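Local coordinates for DNA photolyase (Agrobacterium tumefaciens, PDB 4U63), which probably repairs cyclobutane pyrimidine dimers in DNA with light, using a flavin cofactor and a methenyl-folate antenna that gathers the light, at residues A[92-97]-A[204-209]; A[162-167]-A[307-312]; A[353-358]-A[384-389]. One frame throughout, in Å; residues are numbered along the deposited sequence.

Interaction 1: residues A[92-97]-A[204-209]; sequences LVLASG and SNWKLL. With SO4 (sulfate ion), chain N.
Leu-94 and Trp-206 carry the apolar side of this contact. The indole of Trp-206 reaches out from the loop 204-209 and brings the end of its six-membered ring against strand 93-96, where CB of Leu-94 sits 3.7 Å from CZ2 of Trp-206. Farther along the leucine, CD1 lies over one face of the ring and CD2 comes to 4.0 Å from CH2 of Trp-206. With CG of Leu-94 beside its own backbone N (chi1 -61°), the branched end rises over the face of the indole. The strand's backbone closes in as well: the carbonyl O of Ala-95 stands 3.7 Å from CZ2 of Trp-206, and the amide N of Ala-95 lies at the ring's edge, in its plane.

The polar ends are satisfied by residues outside the two segments. OG of Ser-96 is 3.3 Å from NE1 of Trp-206, but the angle is too poor for a bond; both atoms are hydrogen-bonded to OE1 of Glu-201. Ser-96 OG is also bonded to NE of Arg-59, which makes a cation-pi contact with the indole.

A sulfate ion, probably from the crystallisation liquor, is held by Ser-204, two residues before Trp-206. The backbone N of Ser-204 donates to O3 of the sulfate at 2.8 Å, and its OG donates to O2 of the sulfate at 3.0 Å.

Strand 93-96 is an outermost strand of the five-stranded parallel sheet, order 3-2-1-4-5. The arrangement is that of an edge strand covered by a linker loop, in the Rossmann-like alpha/beta domain of the photolyase family.

Interaction 2: residues A[162-167]-A[307-312]; sequences GGPYRV and LFHFPE
A proline-histidine CH-pi contact joins the loop ahead of helix 168-177 to the C-terminal end of helix 287-309, at the surface of the molecule. CB of Pro-164 stands 3.3 Å from the centroid of the His-309 imidazole and 8° off the ring normal, practically over the middle of the face. The nearest ring atom is NE2 of His-309, 3.4 Å from CB of Pro-164; CG of the proline follows, 3.5 Å from CE1 of His-309. One edge of the pyrrolidine therefore lies against the imidazole, while the opposite face of that ring is covered by CD2 of Phe-308, 3.7 Å above its plane. Having both faces covered probably limits the rotation of the imidazole out of this plane.

Arg-166 folds back over the same proline. Its chain bends at chi2 (-54°), which lays a face of the guanidinium over CG of Pro-164, 3.6 Å from the plane. The guanidinium then only brushes the histidine, with NH1 of Arg-166 4.1 Å from CB of His-309. The imidazole and guanidinium planes are 61° apart, so the proline sits in a corner formed by two flat groups.

Next to this corner, the backbone N of Tyr-165 is hydrogen-bonded to NE2 of His-305, one turn earlier on the helix. Phe-310 is where the chain leaves helical geometry. The contact is thus a loop-to-helix-end junction between the alpha/beta region and the helical FAD-binding region, the two parts of the photolyase fold.

Interaction 3: residues A[353-358]-A[384-389]; sequences QLWQHG and EKWFRD. With MHF (5,10-methenyl-6,7,8-trihydrofolic acid), chain B.
Leu-354 is the bump that fits between two aromatic side chains of helix 380-390. Its CG stands opposite the backbone N (chi1 176°), which sends CD2 toward that helix, 3.8 Å from NE1 of Trp-386 and the same 3.8 Å from CE1 of Phe-387, meeting both rings obliquely. The leucine and the tryptophan run alongside each other, head to tail, and the phenylalanine lies across the leucine roughly perpendicularly. The helix axes here are 11.4 Å apart and inclined by 25°, so large side chains span the gap.

Beside the leucine, the two indoles meet rim to rim with their planes 10° apart, CZ3 of Trp-355 lying 3.5 Å from CH2 of Trp-386. Neither covers the other's face. Instead, a face of Trp-355 receives the folate, whose O4 rests over the centre of the ring system. The pterin bridges the C-terminal ends of the two helices: its NA2 donates to the carbonyl O of Leu-354 (2.9 Å), and its N8 donates nearly straight to the carbonyl O of Asp-389. Thr-390 O adds a further bond.

Phe-387 also touches the FAD, so this pair of helices borders both cofactors, supplying part of the antenna site of a class III photolyase beside the flavin pocket.

In the fold
After strands 27-31 and 53-59 the chain reaches strand 93-96, where interaction 1 opens, and then passes through 162-167 before residues 204-209 return to that strand. Interaction 2 opens inside this loop and closes only at 307-312, so the two contacts cross: one brings the linker back over the edge of the parallel sheet, while the other ties the loop after strand 142-146 to the helical FAD-binding region. The centres of interactions 1 and 2 are about 35 Å apart. Interaction 3 follows in series, closing a short connection that contains helix 362-375, wholly within the FAD-binding region. Its nearest atoms are about 10 Å from interaction 1 and about 9 Å from interaction 2.

Interaction 1: residues A[92-97]-A[204-209]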
loop_
_atom_site.group_PDB
_atom_site.type_symbol
_atom_site.label_atom_id
_atom_site.label_comp_id
_atom_site.label_asym_id
_atom_site.label_seq_id
_atom_site.Cartn_x
_atom_site.Cartn_y
_atom_site.Cartn_z
ATOM N N LEU A 92 -22.036 -10.873 4.749
ATOM C CA LEU A 92 -21.159 -10.775 3.596
ATOM C C LEU A 92 -21.158 -12.107 2.851
ATOM O O LEU A 92 -20.706 -13.114 3.377
ATOM C CB LEU A 92 -19.734 -10.405 4.013
ATOM C CG LEU A 92 -18.713 -10.222 2.883
ATOM C CD1 LEU A 92 -19.077 -9.061 1.957
ATOM C CD2 LEU A 92 -17.327 -9.996 3.454
ATOM N N VAL A 93 -21.677 -12.098 1.632
ATOM C CA VAL A 93 -21.620 -13.268 0.755
ATOM C C VAL A 93 -20.217 -13.365 0.148
ATOM O O VAL A 93 -19.704 -12.397 -0.419
ATOM C CB VAL A 93 -22.656 -13.186 -0.381
ATOM C CG1 VAL A 93 -22.540 -14.390 -1.314
ATOM C CG2 VAL A 93 -24.067 -13.101 0.178
ATOM N N LEU A 94 -19.608 -14.540 0.268
ATOM C CA LEU A 94 -18.311 -14.806 -0.332
ATOM C C LEU A 94 -18.498 -15.710 -1.535
ATOM O O LEU A 94 -19.239 -16.683 -1.473
ATOM C CB LEU A 94 -17.387 -15.477 0.677
ATOM C CG LEU A 94 -17.071 -14.688 1.950
ATOM C CD1 LEU A 94 -16.068 -15.481 2.771
ATOM C CD2 LEU A 94 -16.541 -13.284 1.661
ATOM N N ALA A 95 -17.817 -15.382 -2.623
ATOM C CA ALA A 95 -17.906 -16.150 -3.859
ATOM C C ALA A 95 -16.586 -16.102 -4.616
ATOM O O ALA A 95 -15.854 -15.118 -4.534
ATOM C CB ALA A 95 -19.029 -15.609 -4.719
ATOM N N SER A 96 -16.281 -17.173 -5.346
ATOM C CA SER A 96 -15.044 -17.254 -6.117
ATOM C C SER A 96 -15.347 -17.561 -7.571
ATOM O O SER A 96 -16.180 -18.414 -7.864
ATOM C CB SER A 96 -14.131 -18.348 -5.563
ATOM O OG SER A 96 -13.900 -18.164 -4.185
ATOM N N GLY A 97 -14.683 -16.848 -8.476
ATOM C CA GLY A 97 -14.761 -17.154 -9.906
ATOM C C GLY A 97 -15.024 -15.926 -10.742
ATOM O O GLY A 97 -14.633 -14.822 -10.368
ATOM N N SER A 204 -12.491 -19.615 5.632
ATOM C CA SER A 204 -11.425 -20.557 5.989
ATOM C C SER A 204 -10.963 -21.417 4.810
ATOM O O SER A 204 -9.810 -21.826 4.770
ATOM C CB SER A 204 -11.875 -21.463 7.140
ATOM O OG SER A 204 -13.035 -22.195 6.789
ATOM N N ASN A 205 -11.853 -21.676 3.851
ATOM C CA ASN A 205 -11.515 -22.489 2.676
ATOM C C ASN A 205 -10.710 -21.739 1.616
ATOM O O ASN A 205 -10.233 -22.340 0.660
ATOM C CB ASN A 205 -12.784 -23.076 2.051
ATOM C CG ASN A 205 -13.463 -24.101 2.951
ATOM O OD1 ASN A 205 -12.821 -24.735 3.790
ATOM N ND2 ASN A 205 -14.762 -24.273 2.773
ATOM N N TRP A 206 -10.554 -20.429 1.786
ATOM C CA TRP A 206 -9.793 -19.620 0.832
ATOM C C TRP A 206 -8.271 -19.683 1.049
ATOM O O TRP A 206 -7.516 -19.189 0.209
ATOM C CB TRP A 206 -10.322 -18.181 0.842
ATOM C CG TRP A 206 -11.644 -18.047 0.129
ATOM C CD1 TRP A 206 -12.443 -19.063 -0.327
ATOM C CD2 TRP A 206 -12.323 -16.834 -0.196
ATOM N NE1 TRP A 206 -13.563 -18.556 -0.921
ATOM C CE2 TRP A 206 -13.518 -17.190 -0.857
ATOM C CE3 TRP A 206 -12.038 -15.476 0.002
ATOM C CZ2 TRP A 206 -14.427 -16.243 -1.323
ATOM C CZ3 TRP A 206 -12.951 -14.527 -0.465
ATOM C CH2 TRP A 206 -14.127 -14.920 -1.120
ATOM N N LYS A 207 -7.832 -20.293 2.158
ATOM C CA LYS A 207 -6.403 -20.540 2.417
ATOM C C LYS A 207 -5.572 -19.250 2.372
ATOM O O LYS A 207 -4.467 -19.218 1.831
ATOM C CB LYS A 207 -5.846 -21.574 1.416
ATOM C CG LYS A 207 -6.618 -22.891 1.367
ATOM C CD LYS A 207 -6.117 -23.779 0.238
ATOM C CE LYS A 207 -6.908 -25.079 0.168
ATOM N NZ LYS A 207 -6.314 -26.066 -0.783
ATOM N N LEU A 208 -6.118 -18.181 2.943
ATOM C CA LEU A 208 -5.441 -16.899 2.930
ATOM C C LEU A 208 -4.402 -16.777 4.025
ATOM O O LEU A 208 -3.479 -15.981 3.891
ATOM C CB LEU A 208 -6.452 -15.763 3.043
ATOM C CG LEU A 208 -7.399 -15.583 1.859
ATOM C CD1 LEU A 208 -8.497 -14.601 2.229
ATOM C CD2 LEU A 208 -6.653 -15.110 0.626
ATOM N N LEU A 209 -4.542 -17.551 5.101
ATOM C CA LEU A 209 -3.632 -17.446 6.240
ATOM C C LEU A 209 -2.447 -18.402 6.145
ATOM O O LEU A 209 -2.562 -19.470 5.539
ATOM C CB LEU A 209 -4.368 -17.724 7.550
ATOM C CG LEU A 209 -5.419 -16.729 8.027
ATOM C CD1 LEU A 209 -5.949 -17.204 9.375
ATOM C CD2 LEU A 209 -4.869 -15.310 8.119
HETATM S S SO4 N . -15.454 -20.118 8.517
HETATM O O1 SO4 N . -16.751 -19.417 8.383
HETATM O O2 SO4 N . -15.624 -21.548 8.161
HETATM O O3 SO4 N . -14.453 -19.498 7.625
HETATM O O4 SO4 N . -14.991 -20.030 9.919
#

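Interaction 2: residues A[162-167]-A[307-312]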
loop_
_atom_site.group_PDB
_atom_site.type_symbol
_atom_site.label_atom_id
_atom_site.label_comp_id
_atom_site.label_asym_id
_atom_site.label_seq_id
_atom_site.Cartn_x
_atom_site.Cartn_y
_atom_site.Cartn_z
ATOM N N GLY A 162 -3.705 22.124 -19.472
ATOM C CA GLY A 162 -4.372 20.983 -20.102
ATOM C C GLY A 162 -3.591 19.694 -20.182
ATOM O O GLY A 162 -3.929 18.811 -20.978
ATOM N N GLY A 163 -2.553 19.569 -19.369
ATOM C CA GLY A 163 -1.748 18.359 -19.361
ATOM C C GLY A 163 -1.969 17.491 -18.139
ATOM O O GLY A 163 -2.554 17.927 -17.149
ATOM N N PRO A 164 -1.488 16.246 -18.193
ATOM C CA PRO A 164 -1.384 15.447 -16.991
ATOM C C PRO A 164 -0.372 16.085 -16.053
ATOM O O PRO A 164 0.549 16.715 -16.518
ATOM C CB PRO A 164 -0.813 14.113 -17.501
ATOM C CG PRO A 164 -0.971 14.132 -18.988
ATOM C CD PRO A 164 -0.893 15.574 -19.356
ATOM N N TYR A 165 -0.548 15.966 -14.739
ATOM C CA TYR A 165 0.532 16.301 -13.833
ATOM C C TYR A 165 1.669 15.274 -13.926
ATOM O O TYR A 165 1.459 14.080 -13.718
ATOM C CB TYR A 165 0.015 16.411 -12.397
ATOM C CG TYR A 165 -0.783 17.673 -12.172
ATOM C CD1 TYR A 165 -0.149 18.861 -11.840
ATOM C CD2 TYR A 165 -2.165 17.688 -12.309
ATOM C CE1 TYR A 165 -0.860 20.029 -11.637
ATOM C CE2 TYR A 165 -2.891 18.865 -12.107
ATOM C CZ TYR A 165 -2.228 20.025 -11.779
ATOM O OH TYR A 165 -2.918 21.193 -11.578
ATOM N N ARG A 166 2.865 15.765 -14.251
ATOM C CA ARG A 166 4.085 14.960 -14.322
ATOM C C ARG A 166 5.016 15.205 -13.144
ATOM O O ARG A 166 5.971 14.454 -12.967
ATOM C CB ARG A 166 4.890 15.291 -15.593
ATOM C CG ARG A 166 4.105 15.385 -16.887
ATOM C CD ARG A 166 3.299 14.138 -17.132
ATOM N NE ARG A 166 2.943 13.988 -18.545
ATOM C CZ ARG A 166 2.502 12.853 -19.084
ATOM N NH1 ARG A 166 2.361 11.759 -18.342
ATOM N NH2 ARG A 166 2.210 12.798 -20.376
ATOM N N VAL A 167 4.740 16.258 -12.363
ATOM C CA VAL A 167 5.630 16.753 -11.300
ATOM C C VAL A 167 4.824 16.955 -10.015
ATOM O O VAL A 167 3.716 17.502 -10.042
ATOM C CB VAL A 167 6.282 18.100 -11.713
ATOM C CG1 VAL A 167 7.323 18.555 -10.692
ATOM C CG2 VAL A 167 6.923 17.980 -13.094
ATOM N N LEU A 307 0.005 6.337 -12.487
ATOM C CA LEU A 307 -0.453 5.022 -12.960
ATOM C C LEU A 307 -1.575 5.146 -13.997
ATOM O O LEU A 307 -1.577 4.437 -15.017
ATOM C CB LEU A 307 -0.906 4.146 -11.795
ATOM C CG LEU A 307 -1.352 2.730 -12.162
ATOM C CD1 LEU A 307 -0.196 1.908 -12.736
ATOM C CD2 LEU A 307 -1.954 2.041 -10.957
ATOM N N PHE A 308 -2.516 6.054 -13.752
ATOM C CA PHE A 308 -3.576 6.317 -14.728
ATOM C C PHE A 308 -3.011 6.730 -16.088
ATOM O O PHE A 308 -3.457 6.259 -17.130
ATOM C CB PHE A 308 -4.526 7.407 -14.255
ATOM C CG PHE A 308 -5.513 7.809 -15.306
ATOM C CD1 PHE A 308 -6.704 7.115 -15.458
ATOM C CD2 PHE A 308 -5.231 8.851 -16.180
ATOM C CE1 PHE A 308 -7.608 7.465 -16.442
ATOM C CE2 PHE A 308 -6.126 9.196 -17.169
ATOM C CZ PHE A 308 -7.318 8.503 -17.297
ATOM N N HIS A 309 -2.037 7.632 -16.045
ATOM C CA HIS A 309 -1.421 8.171 -17.252
ATOM C C HIS A 309 -0.386 7.248 -17.864
ATOM O O HIS A 309 -0.051 7.417 -19.022
ATOM C CB HIS A 309 -0.848 9.574 -16.969
ATOM C CG HIS A 309 -1.903 10.634 -16.953
ATOM N ND1 HIS A 309 -2.561 11.032 -18.090
ATOM C CD2 HIS A 309 -2.449 11.350 -15.938
ATOM C CE1 HIS A 309 -3.446 11.962 -17.793
ATOM N NE2 HIS A 309 -3.406 12.168 -16.489
ATOM N N PHE A 310 0.094 6.269 -17.088
ATOM C CA PHE A 310 1.090 5.299 -17.557
ATOM C C PHE A 310 0.787 3.931 -16.949
ATOM O O PHE A 310 1.408 3.519 -15.966
ATOM C CB PHE A 310 2.507 5.776 -17.216
ATOM C CG PHE A 310 3.592 4.931 -17.818
ATOM C CD1 PHE A 310 3.719 4.841 -19.186
ATOM C CD2 PHE A 310 4.492 4.245 -17.021
ATOM C CE1 PHE A 310 4.714 4.068 -19.766
ATOM C CE2 PHE A 310 5.488 3.477 -17.584
ATOM C CZ PHE A 310 5.602 3.385 -18.964
ATOM N N PRO A 311 -0.202 3.219 -17.524
ATOM C CA PRO A 311 -0.647 1.943 -16.945
ATOM C C PRO A 311 0.436 0.874 -16.804
ATOM O O PRO A 311 0.285 -0.021 -15.964
ATOM C CB PRO A 311 -1.743 1.492 -17.913
ATOM C CG PRO A 311 -2.287 2.773 -18.442
ATOM C CD PRO A 311 -1.079 3.642 -18.629
ATOM N N GLU A 312 1.508 0.969 -17.600
ATOM C CA GLU A 312 2.619 0.022 -17.549
ATOM C C GLU A 312 3.685 0.408 -16.500
ATOM O O GLU A 312 4.802 -0.101 -16.532
ATOM C CB GLU A 312 3.237 -0.120 -18.957
ATOM C CG GLU A 312 2.267 -0.693 -19.983
ATOM C CD GLU A 312 2.753 -0.561 -21.419
ATOM O OE1 GLU A 312 2.999 0.579 -21.892
ATOM O OE2 GLU A 312 2.882 -1.603 -22.091
#

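Interaction 3: residues A[353-358]-A[384-389]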
loop_
_atom_site.group_PDB
_atom_site.type_symbol
_atom_site.label_atom_id
_atom_site.label_comp_id
_atom_site.label_asym_id
_atom_site.label_seq_id
_atom_site.Cartn_x
_atom_site.Cartn_y
_atom_site.Cartn_z
ATOM N N GLN A 353 12.950 -6.039 9.009
ATOM C CA GLN A 353 11.704 -5.412 9.437
ATOM C C GLN A 353 10.548 -5.843 8.540
ATOM O O GLN A 353 9.482 -6.222 9.022
ATOM C CB GLN A 353 11.818 -3.882 9.427
ATOM C CG GLN A 353 10.512 -3.199 9.794
ATOM C CD GLN A 353 10.565 -1.689 9.750
ATOM O OE1 GLN A 353 11.262 -1.080 8.925
ATOM N NE2 GLN A 353 9.803 -1.069 10.631
ATOM N N LEU A 354 10.772 -5.763 7.231
ATOM C CA LEU A 354 9.790 -6.161 6.238
ATOM C C LEU A 354 9.357 -7.616 6.424
ATOM O O LEU A 354 8.156 -7.923 6.454
ATOM C CB LEU A 354 10.377 -5.955 4.839
ATOM C CG LEU A 354 9.575 -6.387 3.616
ATOM C CD1 LEU A 354 8.204 -5.732 3.582
ATOM C CD2 LEU A 354 10.365 -6.057 2.361
ATOM N N TRP A 355 10.325 -8.507 6.563
ATOM C CA TRP A 355 10.029 -9.922 6.760
ATOM C C TRP A 355 9.212 -10.167 8.035
ATOM O O TRP A 355 8.277 -10.975 8.025
ATOM C CB TRP A 355 11.319 -10.738 6.808
ATOM C CG TRP A 355 11.120 -12.197 6.666
ATOM C CD1 TRP A 355 11.361 -13.151 7.608
ATOM C CD2 TRP A 355 10.645 -12.888 5.505
ATOM N NE1 TRP A 355 11.063 -14.390 7.112
ATOM C CE2 TRP A 355 10.623 -14.259 5.821
ATOM C CE3 TRP A 355 10.235 -12.479 4.231
ATOM C CZ2 TRP A 355 10.211 -15.231 4.902
ATOM C CZ3 TRP A 355 9.821 -13.450 3.315
ATOM C CH2 TRP A 355 9.813 -14.802 3.657
ATOM N N GLN A 356 9.551 -9.462 9.114
ATOM C CA GLN A 356 8.913 -9.686 10.419
ATOM C C GLN A 356 7.534 -9.055 10.559
ATOM O O GLN A 356 6.633 -9.674 11.117
ATOM C CB GLN A 356 9.801 -9.157 11.546
ATOM C CG GLN A 356 9.319 -9.563 12.929
ATOM C CD GLN A 356 10.156 -8.983 14.054
ATOM O OE1 GLN A 356 11.124 -8.252 13.823
ATOM N NE2 GLN A 356 9.782 -9.311 15.291
ATOM N N HIS A 357 7.384 -7.818 10.078
ATOM C CA HIS A 357 6.177 -7.023 10.319
ATOM C C HIS A 357 5.340 -6.665 9.081
ATOM O O HIS A 357 4.276 -6.048 9.208
ATOM C CB HIS A 357 6.567 -5.730 11.040
ATOM C CG HIS A 357 7.089 -5.946 12.426
ATOM N ND1 HIS A 357 8.103 -5.185 12.966
ATOM C CD2 HIS A 357 6.745 -6.844 13.379
ATOM C CE1 HIS A 357 8.353 -5.593 14.191
ATOM N NE2 HIS A 357 7.549 -6.607 14.468
ATOM N N GLY A 358 5.806 -7.035 7.896
ATOM C CA GLY A 358 5.064 -6.755 6.678
ATOM C C GLY A 358 5.073 -5.303 6.262
ATOM O O GLY A 358 4.220 -4.879 5.489
ATOM N N GLU A 384 10.468 -4.672 -6.857
ATOM C CA GLU A 384 9.039 -4.374 -6.883
ATOM C C GLU A 384 8.213 -5.633 -6.582
ATOM O O GLU A 384 7.279 -5.600 -5.758
ATOM C CB GLU A 384 8.667 -3.779 -8.258
ATOM C CG GLU A 384 7.297 -3.116 -8.326
ATOM C CD GLU A 384 6.138 -4.060 -8.623
ATOM O OE1 GLU A 384 6.355 -5.200 -9.083
ATOM O OE2 GLU A 384 4.981 -3.647 -8.401
ATOM N N LYS A 385 8.557 -6.743 -7.245
ATOM C CA LYS A 385 7.859 -8.014 -7.035
ATOM C C LYS A 385 8.039 -8.542 -5.619
ATOM O O LYS A 385 7.100 -9.059 -5.036
ATOM C CB LYS A 385 8.309 -9.073 -8.043
ATOM C CG LYS A 385 7.825 -8.799 -9.450
ATOM C CD LYS A 385 8.145 -9.927 -10.419
ATOM C CE LYS A 385 7.753 -9.564 -11.847
ATOM N NZ LYS A 385 8.436 -8.350 -12.359
ATOM N N TRP A 386 9.239 -8.406 -5.065
ATOM C CA TRP A 386 9.492 -8.849 -3.685
ATOM C C TRP A 386 8.606 -8.058 -2.716
ATOM O O TRP A 386 7.959 -8.632 -1.845
ATOM C CB TRP A 386 10.965 -8.688 -3.288
ATOM C CG TRP A 386 11.217 -9.118 -1.860
ATOM C CD1 TRP A 386 11.438 -8.304 -0.775
ATOM C CD2 TRP A 386 11.232 -10.458 -1.359
ATOM N NE1 TRP A 386 11.602 -9.064 0.361
ATOM C CE2 TRP A 386 11.481 -10.385 0.033
ATOM C CE3 TRP A 386 11.067 -11.709 -1.948
ATOM C CZ2 TRP A 386 11.567 -11.526 0.843
ATOM C CZ3 TRP A 386 11.162 -12.854 -1.137
ATOM C CH2 TRP A 386 11.407 -12.746 0.236
ATOM N N PHE A 387 8.560 -6.737 -2.907
ATOM C CA PHE A 387 7.708 -5.869 -2.087
ATOM C C PHE A 387 6.234 -6.237 -2.230
ATOM O O PHE A 387 5.494 -6.220 -1.259
ATOM C CB PHE A 387 7.912 -4.395 -2.462
ATOM C CG PHE A 387 9.050 -3.712 -1.733
ATOM C CD1 PHE A 387 10.155 -4.419 -1.245
ATOM C CD2 PHE A 387 9.019 -2.338 -1.547
ATOM C CE1 PHE A 387 11.186 -3.761 -0.590
ATOM C CE2 PHE A 387 10.052 -1.681 -0.890
ATOM C CZ PHE A 387 11.133 -2.386 -0.409
ATOM N N ARG A 388 5.810 -6.559 -3.448
ATOM C CA ARG A 388 4.433 -6.997 -3.703
ATOM C C ARG A 388 4.029 -8.202 -2.855
ATOM O O ARG A 388 2.875 -8.305 -2.445
ATOM C CB ARG A 388 4.221 -7.330 -5.189
ATOM C CG ARG A 388 3.377 -6.320 -5.941
ATOM C CD ARG A 388 3.449 -6.507 -7.457
ATOM N NE ARG A 388 3.499 -7.915 -7.863
ATOM C CZ ARG A 388 4.085 -8.376 -8.975
ATOM N NH1 ARG A 388 4.698 -7.552 -9.833
ATOM N NH2 ARG A 388 4.064 -9.684 -9.232
ATOM N N ASP A 389 4.974 -9.108 -2.607
ATOM C CA ASP A 389 4.696 -10.331 -1.849
ATOM C C ASP A 389 4.793 -10.149 -0.340
ATOM O O ASP A 389 4.235 -10.966 0.420
ATOM C CB ASP A 389 5.646 -11.458 -2.279
ATOM C CG ASP A 389 5.160 -12.847 -1.836
ATOM O OD1 ASP A 389 3.947 -13.155 -1.935
ATOM O OD2 ASP A 389 5.994 -13.649 -1.393
HETATM N N1 MHF B . 5.748 -11.409 3.829
HETATM C C2 MHF B . 6.342 -11.023 4.963
HETATM N NA2 MHF B . 6.271 -9.719 5.294
HETATM N N3 MHF B . 6.994 -11.905 5.794
HETATM C C4 MHF B . 7.082 -13.210 5.480
HETATM O O4 MHF B . 7.674 -14.019 6.214
HETATM C C4A MHF B . 6.439 -13.664 4.239
HETATM N N5 MHF B . 6.484 -14.961 3.756
HETATM C C6 MHF B . 6.233 -15.271 2.347
HETATM C C7 MHF B . 4.974 -14.490 1.955
HETATM N N8 MHF B . 5.144 -13.066 2.266
HETATM C C8A MHF B . 5.767 -12.671 3.399
HETATM C C9 MHF B . 6.149 -16.810 2.309
HETATM N N10 MHF B . 6.273 -17.227 3.720
HETATM C C11 MHF B . 6.909 -16.133 4.435
HETATM C C12 MHF B . 7.694 -21.083 4.742
HETATM C C13 MHF B . 8.360 -19.958 5.248
HETATM C C14 MHF B . 7.930 -18.684 4.924
HETATM C C15 MHF B . 6.819 -18.500 4.070
HETATM C C16 MHF B . 6.144 -19.614 3.591
HETATM C C17 MHF B . 6.576 -20.896 3.921
HETATM C C MHF B . 8.125 -22.484 5.096
HETATM O O MHF B . 7.375 -23.394 4.779
HETATM N N MHF B . 9.250 -22.690 5.795
HETATM C CA MHF B . 9.666 -23.974 6.337
HETATM C CB MHF B . 10.944 -24.492 5.676
HETATM C CG MHF B . 11.097 -24.080 4.215
HETATM C CD MHF B . 11.580 -22.655 4.002
HETATM O OE1 MHF B . 11.982 -21.975 4.970
HETATM O OE2 MHF B . 11.558 -22.196 2.842
HETATM C CT MHF B . 9.887 -23.841 7.822
HETATM O O1 MHF B . 9.083 -24.410 8.592
HETATM O O2 MHF B . 10.855 -23.168 8.249
#